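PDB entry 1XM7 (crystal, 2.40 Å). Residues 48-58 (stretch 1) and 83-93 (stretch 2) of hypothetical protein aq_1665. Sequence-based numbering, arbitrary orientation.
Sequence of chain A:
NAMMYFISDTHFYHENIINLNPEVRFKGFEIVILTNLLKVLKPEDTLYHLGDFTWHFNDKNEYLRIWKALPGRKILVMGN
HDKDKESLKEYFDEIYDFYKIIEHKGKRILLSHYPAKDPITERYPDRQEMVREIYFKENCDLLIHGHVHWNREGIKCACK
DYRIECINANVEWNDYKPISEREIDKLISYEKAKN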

ATOM      1  N   TYR A  48      -1.931  -5.217   4.974  1.00 22.43           N
ATOM      2  CA  TYR A  48      -1.451  -3.858   5.184  1.00 23.98           C
ATOM      3  C   TYR A  48      -1.758  -2.990   3.959  1.00 24.16           C
ATOM      4  O   TYR A  48      -1.346  -3.306   2.838  1.00 23.33           O
ATOM      5  CB  TYR A  48       0.066  -3.845   5.446  1.00 26.37           C
ATOM      6  CG  TYR A  48       0.474  -4.464   6.770  1.00 26.65           C
ATOM      7  CD1 TYR A  48       0.647  -5.846   6.899  1.00 28.01           C
ATOM      8  CD2 TYR A  48       0.632  -3.671   7.907  1.00 26.40           C
ATOM      9  CE1 TYR A  48       0.963  -6.424   8.139  1.00 28.07           C
ATOM     10  CE2 TYR A  48       0.945  -4.234   9.148  1.00 27.97           C
ATOM     11  CZ  TYR A  48       1.109  -5.609   9.257  1.00 28.57           C
ATOM     12  OH  TYR A  48       1.419  -6.157  10.483  1.00 29.54           O
ATOM     13  N   HIS A  49      -2.506  -1.909   4.178  1.00 23.64           N
ATOM     14  CA  HIS A  49      -2.840  -0.974   3.110  1.00 24.37           C
ATOM     15  C   HIS A  49      -1.925   0.216   3.367  1.00 24.30           C
ATOM     16  O   HIS A  49      -2.044   0.895   4.382  1.00 23.86           O
ATOM     17  CB  HIS A  49      -4.297  -0.543   3.197  1.00 24.57           C
ATOM     18  CG  HIS A  49      -4.786   0.152   1.968  1.00 24.84           C
ATOM     19  ND1 HIS A  49      -4.153   1.257   1.439  1.00 25.83           N
ATOM     20  CD2 HIS A  49      -5.836  -0.109   1.155  1.00 23.55           C
ATOM     21  CE1 HIS A  49      -4.795   1.648   0.352  1.00 24.98           C
ATOM     22  NE2 HIS A  49      -5.819   0.837   0.159  1.00 24.99           N
ATOM     23  N   LEU A  50      -1.004   0.470   2.448  1.00 25.92           N
ATOM     24  CA  LEU A  50      -0.041   1.541   2.651  1.00 25.76           C
ATOM     25  C   LEU A  50      -0.343   2.896   2.016  1.00 25.92           C
ATOM     26  O   LEU A  50       0.572   3.595   1.595  1.00 26.95           O
ATOM     27  CB  LEU A  50       1.350   1.042   2.227  1.00 25.74           C
ATOM     28  CG  LEU A  50       1.703  -0.366   2.758  1.00 25.63           C
ATOM     29  CD1 LEU A  50       3.115  -0.715   2.361  1.00 24.54           C
ATOM     30  CD2 LEU A  50       1.562  -0.434   4.268  1.00 22.61           C
ATOM     31  N   GLY A  51      -1.615   3.276   1.937  1.00 25.69           N
ATOM     32  CA  GLY A  51      -1.914   4.588   1.394  1.00 25.38           C
ATOM     33  C   GLY A  51      -2.891   4.762   0.251  1.00 23.96           C
ATOM     34  O   GLY A  51      -2.924   3.970  -0.688  1.00 24.48           O
ATOM     35  N   ASP A  52      -3.660   5.849   0.342  1.00 22.66           N
ATOM     36  CA  ASP A  52      -4.668   6.231  -0.638  1.00 22.86           C
ATOM     37  C   ASP A  52      -5.663   5.106  -0.906  1.00 22.40           C
ATOM     38  O   ASP A  52      -5.749   4.546  -1.994  1.00 22.19           O
ATOM     39  CB  ASP A  52      -3.980   6.726  -1.911  1.00 22.63           C
ATOM     40  CG  ASP A  52      -3.254   8.053  -1.688  1.00 21.45           C
ATOM     41  OD1 ASP A  52      -2.585   8.558  -2.610  1.00 19.37           O
ATOM     42  OD2 ASP A  52      -3.363   8.597  -0.570  1.00 22.24           O
ATOM     43  N   PHE A  53      -6.416   4.812   0.147  1.00 21.98           N
ATOM     44  CA  PHE A  53      -7.424   3.778   0.192  1.00 22.15           C
ATOM     45  C   PHE A  53      -8.616   4.050  -0.714  1.00 23.91           C
ATOM     46  O   PHE A  53      -8.786   3.390  -1.744  1.00 22.56           O
ATOM     47  CB  PHE A  53      -7.896   3.623   1.641  1.00 19.70           C
ATOM     48  CG  PHE A  53      -9.051   2.677   1.812  1.00 18.79           C
ATOM     49  CD1 PHE A  53      -8.968   1.365   1.367  1.00 19.97           C
ATOM     50  CD2 PHE A  53     -10.210   3.090   2.438  1.00 17.26           C
ATOM     51  CE1 PHE A  53     -10.019   0.490   1.545  1.00 18.29           C
ATOM     52  CE2 PHE A  53     -11.268   2.221   2.621  1.00 15.42           C
ATOM     53  CZ  PHE A  53     -11.174   0.922   2.175  1.00 17.19           C
ATOM     54  N   THR A  54      -9.448   5.014  -0.326  1.00 24.27           N
ATOM     55  CA  THR A  54     -10.635   5.344  -1.105  1.00 24.75           C
ATOM     56  C   THR A  54     -10.684   6.815  -1.486  1.00 28.34           C
ATOM     57  O   THR A  54     -10.195   7.680  -0.744  1.00 28.34           O
ATOM     58  CB  THR A  54     -11.924   4.981  -0.333  1.00 22.99           C
ATOM     59  OG1 THR A  54     -13.057   5.162  -1.185  1.00 22.31           O
ATOM     60  CG2 THR A  54     -12.079   5.841   0.896  1.00 20.40           C
ATOM     61  N   TRP A  55     -11.283   7.095  -2.644  1.00 30.10           N
ATOM     62  CA  TRP A  55     -11.382   8.462  -3.135  1.00 32.16           C
ATOM     63  C   TRP A  55     -12.469   9.246  -2.395  1.00 31.88           C
ATOM     64  O   TRP A  55     -12.359  10.453  -2.228  1.00 34.13           O
ATOM     65  CB  TRP A  55     -11.630   8.467  -4.650  1.00 34.54           C
ATOM     66  CG  TRP A  55     -11.040   9.675  -5.323  1.00 36.90           C
ATOM     67  CD1 TRP A  55     -11.709  10.627  -6.049  1.00 37.77           C
ATOM     68  CD2 TRP A  55      -9.677  10.112  -5.250  1.00 35.88           C
ATOM     69  NE1 TRP A  55     -10.843  11.633  -6.422  1.00 36.99           N
ATOM     70  CE2 TRP A  55      -9.594  11.342  -5.943  1.00 35.24           C
ATOM     71  CE3 TRP A  55      -8.523   9.585  -4.663  1.00 36.17           C
ATOM     72  CZ2 TRP A  55      -8.402  12.056  -6.057  1.00 35.03           C
ATOM     73  CZ3 TRP A  55      -7.334  10.295  -4.776  1.00 37.01           C
ATOM     74  CH2 TRP A  55      -7.285  11.521  -5.468  1.00 36.68           C
ATOM     75  N   HIS A  56     -13.513   8.562  -1.949  1.00 31.78           N
ATOM     76  CA  HIS A  56     -14.582   9.193  -1.181  1.00 32.60           C
ATOM     77  C   HIS A  56     -15.326   8.076  -0.450  1.00 33.04           C
ATOM     78  O   HIS A  56     -15.056   6.900  -0.692  1.00 33.03           O
ATOM     79  CB  HIS A  56     -15.525   9.975  -2.089  1.00 34.44           C
ATOM     80  CG  HIS A  56     -16.224   9.132  -3.105  1.00 36.37           C
ATOM     81  ND1 HIS A  56     -17.209   8.226  -2.769  1.00 35.12           N
ATOM     82  CD2 HIS A  56     -16.088   9.064  -4.450  1.00 34.81           C
ATOM     83  CE1 HIS A  56     -17.651   7.640  -3.868  1.00 35.82           C
ATOM     84  NE2 HIS A  56     -16.988   8.129  -4.901  1.00 35.83           N
ATOM     85  N   PHE A  57     -16.252   8.421   0.439  1.00 31.98           N
ATOM     86  CA  PHE A  57     -16.939   7.380   1.181  1.00 31.34           C
ATOM     87  C   PHE A  57     -18.352   7.033   0.761  1.00 32.96           C
ATOM     88  O   PHE A  57     -19.060   6.301   1.457  1.00 32.50           O
ATOM     89  CB  PHE A  57     -16.893   7.700   2.666  1.00 30.79           C
ATOM     90  CG  PHE A  57     -15.523   7.630   3.228  1.00 30.76           C
ATOM     91  CD1 PHE A  57     -14.642   8.679   3.062  1.00 30.62           C
ATOM     92  CD2 PHE A  57     -15.077   6.471   3.845  1.00 31.18           C
ATOM     93  CE1 PHE A  57     -13.325   8.578   3.497  1.00 32.39           C
ATOM     94  CE2 PHE A  57     -13.763   6.357   4.284  1.00 31.84           C
ATOM     95  CZ  PHE A  57     -12.885   7.412   4.108  1.00 32.20           C
ATOM     96  N   ASN A  58     -18.763   7.542  -0.386  1.00 33.79           N
ATOM     97  CA  ASN A  58     -20.089   7.231  -0.871  1.00 35.47           C
ATOM     98  C   ASN A  58     -20.009   5.848  -1.520  1.00 36.24           C
ATOM     99  O   ASN A  58     -19.806   5.722  -2.729  1.00 37.29           O
ATOM    100  CB  ASN A  58     -20.506   8.269  -1.889  1.00 36.33           C
ATOM    101  CG  ASN A  58     -21.855   7.985  -2.461  1.00 37.33           C
ATOM    102  OD1 ASN A  58     -22.241   8.578  -3.464  1.00 39.02           O
ATOM    103  ND2 ASN A  58     -22.594   7.075  -1.827  1.00 35.74           N
ATOM    104  N   LYS A  83      -7.524  11.390   4.417  1.00 40.79           N
ATOM    105  CA  LYS A  83      -7.660  12.467   5.397  1.00 43.53           C
ATOM    106  C   LYS A  83      -8.564  12.238   6.610  1.00 44.02           C
ATOM    107  O   LYS A  83      -8.172  12.544   7.743  1.00 45.74           O
ATOM    108  CB  LYS A  83      -8.073  13.767   4.693  1.00 46.43           C
ATOM    109  CG  LYS A  83      -9.368  13.686   3.885  1.00 53.42           C
ATOM    110  CD  LYS A  83      -9.694  15.014   3.160  1.00 57.19           C
ATOM    111  CE  LYS A  83     -10.810  14.828   2.114  1.00 58.30           C
ATOM    112  NZ  LYS A  83     -11.093  16.064   1.311  1.00 60.04           N
ATOM    113  N   ASP A  84      -9.757  11.697   6.385  1.00 43.85           N
ATOM    114  CA  ASP A  84     -10.706  11.464   7.473  1.00 44.37           C
ATOM    115  C   ASP A  84     -10.471  10.151   8.217  1.00 44.55           C
ATOM    116  O   ASP A  84     -10.891   9.079   7.773  1.00 45.51           O
ATOM    117  CB  ASP A  84     -12.130  11.487   6.921  1.00 46.43           C
ATOM    118  CG  ASP A  84     -13.178  11.567   8.014  1.00 46.80           C
ATOM    119  OD1 ASP A  84     -12.873  11.242   9.185  1.00 49.30           O
ATOM    120  OD2 ASP A  84     -14.320  11.948   7.691  1.00 47.11           O
ATOM    121  N   LYS A  85      -9.826  10.239   9.370  1.00 44.57           N
ATOM    122  CA  LYS A  85      -9.528   9.054  10.161  1.00 45.21           C
ATOM    123  C   LYS A  85     -10.793   8.414  10.752  1.00 45.11           C
ATOM    124  O   LYS A  85     -10.867   7.201  10.917  1.00 44.62           O
ATOM    125  CB  LYS A  85      -8.546   9.436  11.265  1.00 44.88           C
ATOM    126  CG  LYS A  85      -7.586   8.352  11.671  1.00 45.53           C
ATOM    127  CD  LYS A  85      -6.435   8.957  12.461  1.00 46.76           C
ATOM    128  CE  LYS A  85      -5.608   7.882  13.130  1.00 47.35           C
ATOM    129  NZ  LYS A  85      -4.504   8.445  13.949  1.00 49.94           N
ATOM    130  N   GLU A  86     -11.793   9.234  11.052  1.00 44.77           N
ATOM    131  CA  GLU A  86     -13.038   8.732  11.619  1.00 44.68           C
ATOM    132  C   GLU A  86     -13.836   7.887  10.638  1.00 43.50           C
ATOM    133  O   GLU A  86     -14.426   6.869  11.014  1.00 43.67           O
ATOM    134  CB  GLU A  86     -13.885   9.900  12.117  1.00 47.00           C
ATOM    135  CG  GLU A  86     -13.272  10.578  13.325  1.00 50.85           C
ATOM    136  CD  GLU A  86     -12.919   9.568  14.422  1.00 55.21           C
ATOM    137  OE1 GLU A  86     -13.847   8.889  14.934  1.00 56.54           O
ATOM    138  OE2 GLU A  86     -11.714   9.444  14.765  1.00 54.87           O
ATOM    139  N   SER A  87     -13.860   8.313   9.381  1.00 41.93           N
ATOM    140  CA  SER A  87     -14.578   7.574   8.351  1.00 40.56           C
ATOM    141  C   SER A  87     -13.851   6.265   8.103  1.00 40.50           C
ATOM    142  O   SER A  87     -14.473   5.231   7.852  1.00 42.20           O
ATOM    143  CB  SER A  87     -14.620   8.367   7.046  1.00 40.22           C
ATOM    144  OG  SER A  87     -15.484   9.483   7.135  1.00 40.99           O
ATOM    145  N   LEU A  88     -12.525   6.327   8.181  1.00 38.65           N
ATOM    146  CA  LEU A  88     -11.674   5.170   7.953  1.00 36.82           C
ATOM    147  C   LEU A  88     -11.696   4.137   9.068  1.00 36.87           C
ATOM    148  O   LEU A  88     -11.587   2.937   8.805  1.00 37.25           O
ATOM    149  CB  LEU A  88     -10.231   5.627   7.732  1.00 34.11           C
ATOM    150  CG  LEU A  88      -9.946   6.349   6.416  1.00 33.77           C
ATOM    151  CD1 LEU A  88      -8.588   7.037   6.485  1.00 34.15           C
ATOM    152  CD2 LEU A  88     -10.007   5.353   5.255  1.00 31.26           C
ATOM    153  N   LYS A  89     -11.845   4.592  10.308  1.00 37.40           N
ATOM    154  CA  LYS A  89     -11.816   3.672  11.433  1.00 37.83           C
ATOM    155  C   LYS A  89     -12.597   2.390  11.273  1.00 37.55           C
ATOM    156  O   LYS A  89     -12.215   1.361  11.842  1.00 37.47           O
ATOM    157  CB  LYS A  89     -12.219   4.380  12.723  1.00 39.33           C
ATOM    158  CG  LYS A  89     -11.088   5.245  13.247  1.00 43.90           C
ATOM    159  CD  LYS A  89     -11.267   5.668  14.694  1.00 47.50           C
ATOM    160  CE  LYS A  89     -10.070   6.509  15.169  1.00 51.35           C
ATOM    161  NZ  LYS A  89     -10.081   6.789  16.645  1.00 53.17           N
ATOM    162  N   GLU A  90     -13.662   2.411  10.486  1.00 37.50           N
ATOM    163  CA  GLU A  90     -14.417   1.182  10.346  1.00 39.71           C
ATOM    164  C   GLU A  90     -14.140   0.346   9.121  1.00 38.18           C
ATOM    165  O   GLU A  90     -14.940  -0.514   8.754  1.00 38.57           O
ATOM    166  CB  GLU A  90     -15.902   1.446  10.459  1.00 43.33           C
ATOM    167  CG  GLU A  90     -16.553   2.046   9.276  1.00 46.03           C
ATOM    168  CD  GLU A  90     -18.006   2.289   9.592  1.00 50.03           C
ATOM    169  OE1 GLU A  90     -18.354   3.443   9.947  1.00 53.01           O
ATOM    170  OE2 GLU A  90     -18.788   1.310   9.523  1.00 50.03           O
ATOM    171  N   TYR A  91     -12.992   0.586   8.506  1.00 35.92           N
ATOM    172  CA  TYR A  91     -12.583  -0.185   7.349  1.00 34.50           C
ATOM    173  C   TYR A  91     -11.244  -0.824   7.690  1.00 33.85           C
ATOM    174  O   TYR A  91     -10.742  -1.679   6.957  1.00 33.11           O
ATOM    175  CB  TYR A  91     -12.473   0.721   6.132  1.00 35.47           C
ATOM    176  CG  TYR A  91     -13.827   1.197   5.632  1.00 37.98           C
ATOM    177  CD1 TYR A  91     -14.717   0.317   4.998  1.00 37.74           C
ATOM    178  CD2 TYR A  91     -14.215   2.532   5.779  1.00 37.67           C
ATOM    179  CE1 TYR A  91     -15.956   0.759   4.515  1.00 37.31           C
ATOM    180  CE2 TYR A  91     -15.451   2.981   5.300  1.00 36.99           C
ATOM    181  CZ  TYR A  91     -16.311   2.094   4.666  1.00 36.68           C
ATOM    182  OH  TYR A  91     -17.496   2.564   4.149  1.00 37.82           O
ATOM    183  N   PHE A  92     -10.696  -0.409   8.834  1.00 31.99           N
ATOM    184  CA  PHE A  92      -9.420  -0.902   9.340  1.00 30.44           C
ATOM    185  C   PHE A  92      -9.483  -1.100  10.850  1.00 31.72           C
ATOM    186  O   PHE A  92     -10.279  -0.452  11.544  1.00 32.81           O
ATOM    187  CB  PHE A  92      -8.316   0.096   9.007  1.00 27.21           C
ATOM    188  CG  PHE A  92      -8.078   0.246   7.546  1.00 27.55           C
ATOM    189  CD1 PHE A  92      -7.265  -0.655   6.867  1.00 26.97           C
ATOM    190  CD2 PHE A  92      -8.710   1.255   6.826  1.00 25.98           C
ATOM    191  CE1 PHE A  92      -7.083  -0.558   5.489  1.00 25.75           C
ATOM    192  CE2 PHE A  92      -8.536   1.359   5.447  1.00 25.50           C
ATOM    193  CZ  PHE A  92      -7.719   0.448   4.779  1.00 26.12           C
ATOM    194  N   ASP A  93      -8.636  -1.999  11.348  1.00 32.62           N
ATOM    195  CA  ASP A  93      -8.557  -2.311  12.770  1.00 33.35           C
ATOM    196  C   ASP A  93      -7.509  -1.443  13.438  1.00 33.61           C
ATOM    197  O   ASP A  93      -7.625  -1.109  14.614  1.00 35.24           O
ATOM    198  CB  ASP A  93      -8.199  -3.780  12.954  1.00 33.24           C
ATOM    199  CG  ASP A  93      -9.173  -4.697  12.247  1.00 35.65           C
ATOM    200  OD1 ASP A  93      -8.803  -5.318  11.232  1.00 34.80           O
ATOM    201  OD2 ASP A  93     -10.329  -4.789  12.705  1.00 40.60           O
TER

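Stretch 1 leaves a strand at His-49 and continues as loop. Stretch 2 starts as loop and turns into helix at Lys-85. The backbones stay well apart: the CA atoms of Phe-57 and Ser-87 are 7.6 Å apart, those of His-49 and Phe-92 9.1 Å. No hydrogen bond crosses between the stretches. The contact is mostly between side chains and largely apolar and aromatic.

Phe-53 sits among three residues of stretch 2. The edge of Phe-92 points at its face, with ring centroids 4.9 Å apart and planes at 75°. This geometry sets the slightly positive ring hydrogens against the pi cloud. Phe-53 CD2 also meets Leu-88 CD2 at 3.6 Å, and Phe-53 CE2 lies 4.0 Å from Tyr-91 CB.

Phe-57 packs against Ser-87 and Leu-88 of the helix and against Tyr-91. Ser-87 CB lies 3.5 Å from the centroid of the Phe-57 ring, nearly on the ring normal, a CH-pi contact. At the ring edge, Phe-57 CZ is 3.7 Å from Leu-88 CD2, and Phe-57 CD2 is 3.8 Å from Tyr-91 CE2.

His-49 CB packs 3.6 Å from Phe-92 CE1. His-49 ND1 accepts from Gly-51 N at 3.3 Å.

Asp-84 caps the helix. Asp-84 OD1 accepts from Ser-87 N at 3.1 Å and, weakly, from Glu-86 N at 2.9 Å. Ser-87 OG donates to Asp-84 OD2 at 2.8 Å.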